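MdcD (Pseudomonas aeruginosa, PDB 5VIP) is the beta subunit of biotin-independent malonate decarboxylase and probably takes part in removing the carboxylate of the carrier-bound malonyl group. Local coordinates at residues 83-88 / 116-121; 169-174 / 242-247. One frame throughout, in Å; residues are numbered along the deposited sequence.

In the fold
The two contacts occupy opposite ends of a crotonase-like core, in which strands 69-76, 111-115, 150-153 and 172-176 run parallel. Contact 1 gathers loops after strands 69-76 and 111-115, at the carboxy-terminal ends, where the N-terminus of helix 87-105 also lies; relatives of this superfamily commonly place oxyanion loops in such positions. Contact 2 lies at the start of strand 172-176, where the loop after helix 229-242 meets it. Their centres are about 23 Å apart, on opposite sides of the chain's centre, and their nearest atoms come within about 5 Å without touching. Helix 162-169 spans between them: its M163 packs on L85 and T118, and the chain then runs on into segment 169-174.

Contact 1: 83-88 / 116-121; sequences GSLGEV and LETGGV
Two glycine-rich loops of the crotonase-like fold, one leading into helix 87-105 and one leaving strand 111-115, run side by side and form a single parallel bridge between L85 and V121. L85 N donates to G120 O at 2.9 Å, nearly straight at 163° and in the carbonyl plane; R122 continues the backbone pairing with L85. The same G120 oxygen receives a CA-H contact from S84 CA at 3.3 Å, while V121 CA makes a similar one to L85 O. T118 turns OG1 anti to its backbone N (chi1 -176°), so the hydroxyl reaches G83 O at a very short 2.5 Å, from above the carbonyl plane. G83 CA lies 3.7 Å from E117 O, where a side chain would clash with that oxygen, so its absence lets the loops come this close. S84 lays CB over the V121 backbone, 3.8 Å from V121 C, and hands its hydroxyl to Q81 O. L85 and T118 both pack on I76 and M163, and V121 meets I133 and an apolar side chain of another protein's chain. The buried T118 hydroxyl is spent on a main-chain acceptor, and both hydrogen bonds fix the loop spacing just before G86, the N-cap residue.

Contact 2: 169-174 / 242-247; sequences LCSYVL and KGLPAR
The backbones approach each other at one point, S171 opposite P245 with CA atoms 6.6 Å apart. Y172 does most of the reaching: CG lies anti to the carbonyl carbon (chi1 -56°), which sends the ring from the strand toward the loop at 242-247. Y172 OH donates to G243 O at 2.5 Å, nearly along the C=O axis (164°), and that oxygen sits in the ring plane at the phenol edge. G243 is where the chain leaves helix 229-242 with positive phi, so the tyrosine grips the first carbonyl beyond the helix end and joins it to the start of strand 172-176, an inner strand of the crotonase-like sheet. P245 comes tip to tip with the phenol, its CD 3.8 Å from Y172 CZ; P245 N has no hydrogen to share with the nearby hydroxyl, so the two merely lie close. The aliphatic chain of K242 crosses the ring obliquely, CE lying 3.7 Å from Y172 CE1, and bends at its far end. Y239, one turn earlier in the helix, meets the same ring with the planes at about 45°. S171 points its CB at the proline, 3.6 Å from P245 CD, while its OG, hydrogen-bonded elsewhere, lies against L244 CD2 at 3.7 Å. Q144 takes the amide of S171 and also donates to L169 O, fixing the bend that precedes the strand.

Contact 1: 83-88 / 116-121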
ATOM      1  N   GLY B  83      -4.817  16.559  -4.184  1.00 22.90           N
ATOM      2  CA  GLY B  83      -4.179  15.389  -4.762  1.00 24.27           C
ATOM      3  C   GLY B  83      -4.805  14.072  -4.321  1.00 26.20           C
ATOM      4  O   GLY B  83      -4.169  13.021  -4.382  1.00 24.00           O
ATOM      5  N   SER B  84      -6.056  14.122  -3.869  1.00 24.36           N
ATOM      6  CA  SER B  84      -6.777  12.908  -3.495  1.00 26.26           C
ATOM      7  C   SER B  84      -7.005  12.012  -4.700  1.00 24.81           C
ATOM      8  O   SER B  84      -7.411  12.485  -5.757  1.00 27.57           O
ATOM      9  CB  SER B  84      -8.120  13.259  -2.856  1.00 28.29           C
ATOM     10  OG  SER B  84      -7.950  14.251  -1.863  1.00 39.57           O
ATOM     11  N   LEU B  85      -6.752  10.717  -4.538  1.00 24.39           N
ATOM     12  CA  LEU B  85      -6.870   9.782  -5.650  1.00 23.91           C
ATOM     13  C   LEU B  85      -8.257   9.147  -5.733  1.00 28.02           C
ATOM     14  O   LEU B  85      -8.862   8.810  -4.715  1.00 24.45           O
ATOM     15  CB  LEU B  85      -5.808   8.684  -5.541  1.00 24.63           C
ATOM     16  CG  LEU B  85      -4.364   9.127  -5.826  1.00 25.63           C
ATOM     17  CD1 LEU B  85      -3.430   7.944  -5.724  1.00 27.02           C
ATOM     18  CD2 LEU B  85      -4.250   9.769  -7.200  1.00 25.36           C
ATOM     19  N   GLY B  86      -8.752   8.993  -6.955  1.00 24.80           N
ATOM     20  CA  GLY B  86     -10.008   8.311  -7.189  1.00 26.94           C
ATOM     21  C   GLY B  86      -9.771   7.136  -8.107  1.00 22.06           C
ATOM     22  O   GLY B  86      -8.626   6.705  -8.285  1.00 22.19           O
ATOM     23  N   GLU B  87     -10.843   6.619  -8.699  1.00 20.24           N
ATOM     24  CA  GLU B  87     -10.744   5.471  -9.592  1.00 21.83           C
ATOM     25  C   GLU B  87      -9.886   5.761 -10.838  1.00 21.44           C
ATOM     26  O   GLU B  87      -8.985   4.995 -11.178  1.00 18.62           O
ATOM     27  CB  GLU B  87     -12.130   5.008 -10.037  1.00 19.99           C
ATOM     28  CG  GLU B  87     -12.067   3.705 -10.798  1.00 20.09           C
ATOM     29  CD  GLU B  87     -13.386   3.295 -11.425  1.00 28.57           C
ATOM     30  OE1 GLU B  87     -14.381   4.035 -11.269  1.00 25.68           O
ATOM     31  OE2 GLU B  87     -13.412   2.230 -12.080  1.00 28.45           O
ATOM     32  N   VAL B  88     -10.173   6.867 -11.516  1.00 21.11           N
ATOM     33  CA  VAL B  88      -9.474   7.174 -12.759  1.00 19.79           C
ATOM     34  C   VAL B  88      -8.023   7.584 -12.505  1.00 16.84           C
ATOM     35  O   VAL B  88      -7.118   7.008 -13.101  1.00 19.65           O
ATOM     36  CB  VAL B  88     -10.198   8.268 -13.554  1.00 17.58           C
ATOM     37  CG1 VAL B  88      -9.316   8.791 -14.687  1.00 17.18           C
ATOM     38  CG2 VAL B  88     -11.505   7.703 -14.125  1.00 23.36           C
ATOM     39  N   LEU B 116       4.898  12.753  -6.177  1.00 13.72           N
ATOM     40  CA  LEU B 116       3.820  12.443  -5.240  1.00 17.82           C
ATOM     41  C   LEU B 116       3.394  13.626  -4.373  1.00 24.11           C
ATOM     42  O   LEU B 116       3.970  13.873  -3.312  1.00 27.15           O
ATOM     43  CB  LEU B 116       4.252  11.277  -4.345  1.00 17.97           C
ATOM     44  CG  LEU B 116       4.579   9.998  -5.122  1.00 16.90           C
ATOM     45  CD1 LEU B 116       4.980   8.857  -4.193  1.00 19.34           C
ATOM     46  CD2 LEU B 116       3.399   9.587  -5.984  1.00 19.49           C
ATOM     47  N   GLU B 117       2.379  14.352  -4.828  1.00 18.61           N
ATOM     48  CA  GLU B 117       1.779  15.423  -4.033  1.00 18.58           C
ATOM     49  C   GLU B 117       0.350  15.001  -3.763  1.00 20.48           C
ATOM     50  O   GLU B 117      -0.511  15.185  -4.610  1.00 21.77           O
ATOM     51  CB  GLU B 117       1.814  16.763  -4.770  1.00 19.91           C
ATOM     52  CG  GLU B 117       3.228  17.251  -5.107  1.00 21.74           C
ATOM     53  CD  GLU B 117       4.079  17.474  -3.859  1.00 30.73           C
ATOM     54  OE1 GLU B 117       5.266  17.053  -3.852  1.00 31.97           O
ATOM     55  OE2 GLU B 117       3.564  18.084  -2.892  1.00 26.61           O
ATOM     56  N   THR B 118       0.106  14.408  -2.605  1.00 20.81           N
ATOM     57  CA  THR B 118      -1.177  13.765  -2.372  1.00 19.37           C
ATOM     58  C   THR B 118      -1.454  13.595  -0.882  1.00 22.13           C
ATOM     59  O   THR B 118      -0.536  13.440  -0.065  1.00 19.92           O
ATOM     60  CB  THR B 118      -1.231  12.393  -3.091  1.00 25.56           C
ATOM     61  OG1 THR B 118      -2.532  11.807  -2.944  1.00 30.45           O
ATOM     62  CG2 THR B 118      -0.156  11.444  -2.542  1.00 23.61           C
ATOM     63  N   GLY B 119      -2.732  13.635  -0.522  1.00 23.25           N
ATOM     64  CA  GLY B 119      -3.113  13.523   0.875  1.00 25.96           C
ATOM     65  C   GLY B 119      -4.001  12.345   1.226  1.00 31.03           C
ATOM     66  O   GLY B 119      -4.350  12.151   2.399  1.00 31.67           O
ATOM     67  N   GLY B 120      -4.372  11.552   0.230  1.00 26.14           N
ATOM     68  CA  GLY B 120      -5.171  10.367   0.483  1.00 28.53           C
ATOM     69  C   GLY B 120      -6.125  10.041  -0.647  1.00 28.69           C
ATOM     70  O   GLY B 120      -5.817  10.278  -1.806  1.00 30.19           O
ATOM     71  N   VAL B 121      -7.283   9.479  -0.325  1.00 25.43           N
ATOM     72  CA  VAL B 121      -8.257   9.171  -1.365  1.00 24.57           C
ATOM     73  C   VAL B 121      -9.473  10.091  -1.284  1.00 25.52           C
ATOM     74  O   VAL B 121      -9.726  10.724  -0.260  1.00 29.50           O
ATOM     75  CB  VAL B 121      -8.720   7.700  -1.286  1.00 24.98           C
ATOM     76  CG1 VAL B 121      -7.517   6.778  -1.329  1.00 24.55           C
ATOM     77  CG2 VAL B 121      -9.478   7.478  -0.018  1.00 26.09           C
TER

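Contact 2: 169-174 / 242-247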
ATOM      1  N   LEU B 169       7.882   1.955  -0.708  1.00 12.85           N
ATOM      2  CA  LEU B 169       8.287   0.840  -1.571  1.00 11.26           C
ATOM      3  C   LEU B 169       9.305   1.248  -2.619  1.00 13.48           C
ATOM      4  O   LEU B 169      10.056   0.403  -3.111  1.00 14.44           O
ATOM      5  CB  LEU B 169       7.096   0.250  -2.312  1.00 14.21           C
ATOM      6  CG  LEU B 169       5.966  -0.321  -1.479  1.00 12.37           C
ATOM      7  CD1 LEU B 169       4.776  -0.505  -2.407  1.00 14.48           C
ATOM      8  CD2 LEU B 169       6.399  -1.639  -0.880  1.00 11.13           C
ATOM      9  N   CYS B 170       9.298   2.522  -3.004  1.00 11.59           N
ATOM     10  CA  CYS B 170      10.149   2.982  -4.109  1.00 11.71           C
ATOM     11  C   CYS B 170      11.634   2.849  -3.773  1.00 13.35           C
ATOM     12  O   CYS B 170      12.032   3.094  -2.628  1.00 12.30           O
ATOM     13  CB  CYS B 170       9.828   4.442  -4.453  1.00 13.41           C
ATOM     14  SG  CYS B 170       8.203   4.627  -5.256  1.00 15.70           S
ATOM     15  N   SER B 171      12.441   2.481  -4.769  1.00 11.71           N
ATOM     16  CA  SER B 171      13.893   2.337  -4.592  1.00 13.88           C
ATOM     17  C   SER B 171      14.554   3.571  -4.004  1.00 16.17           C
ATOM     18  O   SER B 171      15.418   3.474  -3.129  1.00 13.31           O
ATOM     19  CB  SER B 171      14.574   2.021  -5.936  1.00 13.60           C
ATOM     20  OG  SER B 171      14.201   0.731  -6.407  1.00 15.48           O
ATOM     21  N   TYR B 172      14.167   4.738  -4.508  1.00 11.86           N
ATOM     22  CA  TYR B 172      14.762   5.985  -4.033  1.00 14.39           C
ATOM     23  C   TYR B 172      13.693   7.022  -3.771  1.00 14.15           C
ATOM     24  O   TYR B 172      12.789   7.188  -4.584  1.00 14.46           O
ATOM     25  CB  TYR B 172      15.778   6.532  -5.048  1.00 11.58           C
ATOM     26  CG  TYR B 172      16.852   5.527  -5.372  1.00 14.16           C
ATOM     27  CD1 TYR B 172      17.805   5.177  -4.419  1.00 12.88           C
ATOM     28  CD2 TYR B 172      16.879   4.888  -6.605  1.00 14.46           C
ATOM     29  CE1 TYR B 172      18.788   4.226  -4.706  1.00 14.63           C
ATOM     30  CE2 TYR B 172      17.855   3.942  -6.907  1.00 13.11           C
ATOM     31  CZ  TYR B 172      18.805   3.618  -5.952  1.00 16.55           C
ATOM     32  OH  TYR B 172      19.766   2.676  -6.262  1.00 13.51           O
ATOM     33  N   VAL B 173      13.816   7.720  -2.642  1.00 13.89           N
ATOM     34  CA  VAL B 173      12.892   8.790  -2.280  1.00 13.79           C
ATOM     35  C   VAL B 173      13.648  10.105  -2.134  1.00 15.54           C
ATOM     36  O   VAL B 173      14.564  10.219  -1.305  1.00 15.37           O
ATOM     37  CB  VAL B 173      12.148   8.492  -0.952  1.00 16.05           C
ATOM     38  CG1 VAL B 173      11.268   9.677  -0.574  1.00 17.18           C
ATOM     39  CG2 VAL B 173      11.321   7.217  -1.076  1.00 16.87           C
ATOM     40  N   LEU B 174      13.282  11.086  -2.952  1.00 12.62           N
ATOM     41  CA  LEU B 174      13.984  12.367  -2.951  1.00 12.76           C
ATOM     42  C   LEU B 174      13.047  13.422  -2.398  1.00 15.06           C
ATOM     43  O   LEU B 174      11.887  13.500  -2.805  1.00 16.76           O
ATOM     44  CB  LEU B 174      14.460  12.761  -4.362  1.00 12.74           C
ATOM     45  CG  LEU B 174      15.039  11.653  -5.263  1.00 15.50           C
ATOM     46  CD1 LEU B 174      15.621  12.215  -6.567  1.00 13.26           C
ATOM     47  CD2 LEU B 174      16.024  10.777  -4.530  1.00 17.63           C
ATOM     48  N   LYS B 242      22.080   4.911 -11.185  1.00 15.54           N
ATOM     49  CA  LYS B 242      22.538   4.076 -10.077  1.00 16.62           C
ATOM     50  C   LYS B 242      21.962   2.659 -10.146  1.00 21.25           C
ATOM     51  O   LYS B 242      22.632   1.690  -9.784  1.00 19.58           O
ATOM     52  CB  LYS B 242      22.142   4.764  -8.774  1.00 17.60           C
ATOM     53  CG  LYS B 242      22.677   4.222  -7.505  1.00 20.26           C
ATOM     54  CD  LYS B 242      22.413   5.290  -6.451  1.00 20.49           C
ATOM     55  CE  LYS B 242      22.395   4.711  -5.061  1.00 23.77           C
ATOM     56  NZ  LYS B 242      23.747   4.435  -4.538  1.00 25.46           N
ATOM     57  N   GLY B 243      20.723   2.533 -10.616  1.00 17.75           N
ATOM     58  CA  GLY B 243      20.108   1.221 -10.750  1.00 17.40           C
ATOM     59  C   GLY B 243      19.492   0.754  -9.447  1.00 16.62           C
ATOM     60  O   GLY B 243      19.411   1.521  -8.471  1.00 16.18           O
ATOM     61  N   LEU B 244      19.075  -0.509  -9.414  1.00 15.41           N
ATOM     62  CA  LEU B 244      18.416  -1.065  -8.236  1.00 17.35           C
ATOM     63  C   LEU B 244      19.347  -1.136  -7.013  1.00 17.56           C
ATOM     64  O   LEU B 244      20.460  -1.652  -7.105  1.00 19.30           O
ATOM     65  CB  LEU B 244      17.873  -2.458  -8.553  1.00 17.83           C
ATOM     66  CG  LEU B 244      16.642  -2.510  -9.460  1.00 20.53           C
ATOM     67  CD1 LEU B 244      16.324  -3.954  -9.838  1.00 19.93           C
ATOM     68  CD2 LEU B 244      15.462  -1.874  -8.737  1.00 14.87           C
ATOM     69  N   PRO B 245      18.887  -0.628  -5.860  1.00 17.08           N
ATOM     70  CA  PRO B 245      19.705  -0.702  -4.640  1.00 20.93           C
ATOM     71  C   PRO B 245      19.898  -2.146  -4.155  1.00 23.74           C
ATOM     72  O   PRO B 245      18.994  -2.980  -4.271  1.00 23.41           O
ATOM     73  CB  PRO B 245      18.906   0.128  -3.618  1.00 19.71           C
ATOM     74  CG  PRO B 245      17.511   0.153  -4.136  1.00 18.25           C
ATOM     75  CD  PRO B 245      17.588   0.031  -5.636  1.00 17.37           C
ATOM     76  N   ALA B 246      21.080  -2.435  -3.619  1.00 23.80           N
ATOM     77  CA  ALA B 246      21.407  -3.790  -3.174  1.00 23.89           C
ATOM     78  C   ALA B 246      20.609  -4.215  -1.943  1.00 23.46           C
ATOM     79  O   ALA B 246      20.245  -5.385  -1.807  1.00 27.60           O
ATOM     80  CB  ALA B 246      22.898  -3.901  -2.885  1.00 26.80           C
ATOM     81  N   ARG B 247      20.361  -3.275  -1.035  1.00 19.54           N
ATOM     82  CA  ARG B 247      19.643  -3.599   0.190  1.00 25.26           C
ATOM     83  C   ARG B 247      18.741  -2.441   0.612  1.00 26.14           C
ATOM     84  O   ARG B 247      19.069  -1.676   1.521  1.00 25.00           O
ATOM     85  CB  ARG B 247      20.625  -3.950   1.307  1.00 29.66           C
ATOM     86  CG  ARG B 247      20.003  -4.778   2.402  1.00 36.85           C
ATOM     87  CD  ARG B 247      21.054  -5.250   3.380  1.00 43.95           C
ATOM     88  NE  ARG B 247      20.460  -5.540   4.679  1.00 47.63           N
ATOM     89  CZ  ARG B 247      20.830  -4.942   5.804  1.00 47.01           C
ATOM     90  NH1 ARG B 247      21.785  -4.017   5.788  1.00 47.89           N
ATOM     91  NH2 ARG B 247      20.242  -5.265   6.942  1.00 50.68           N
TER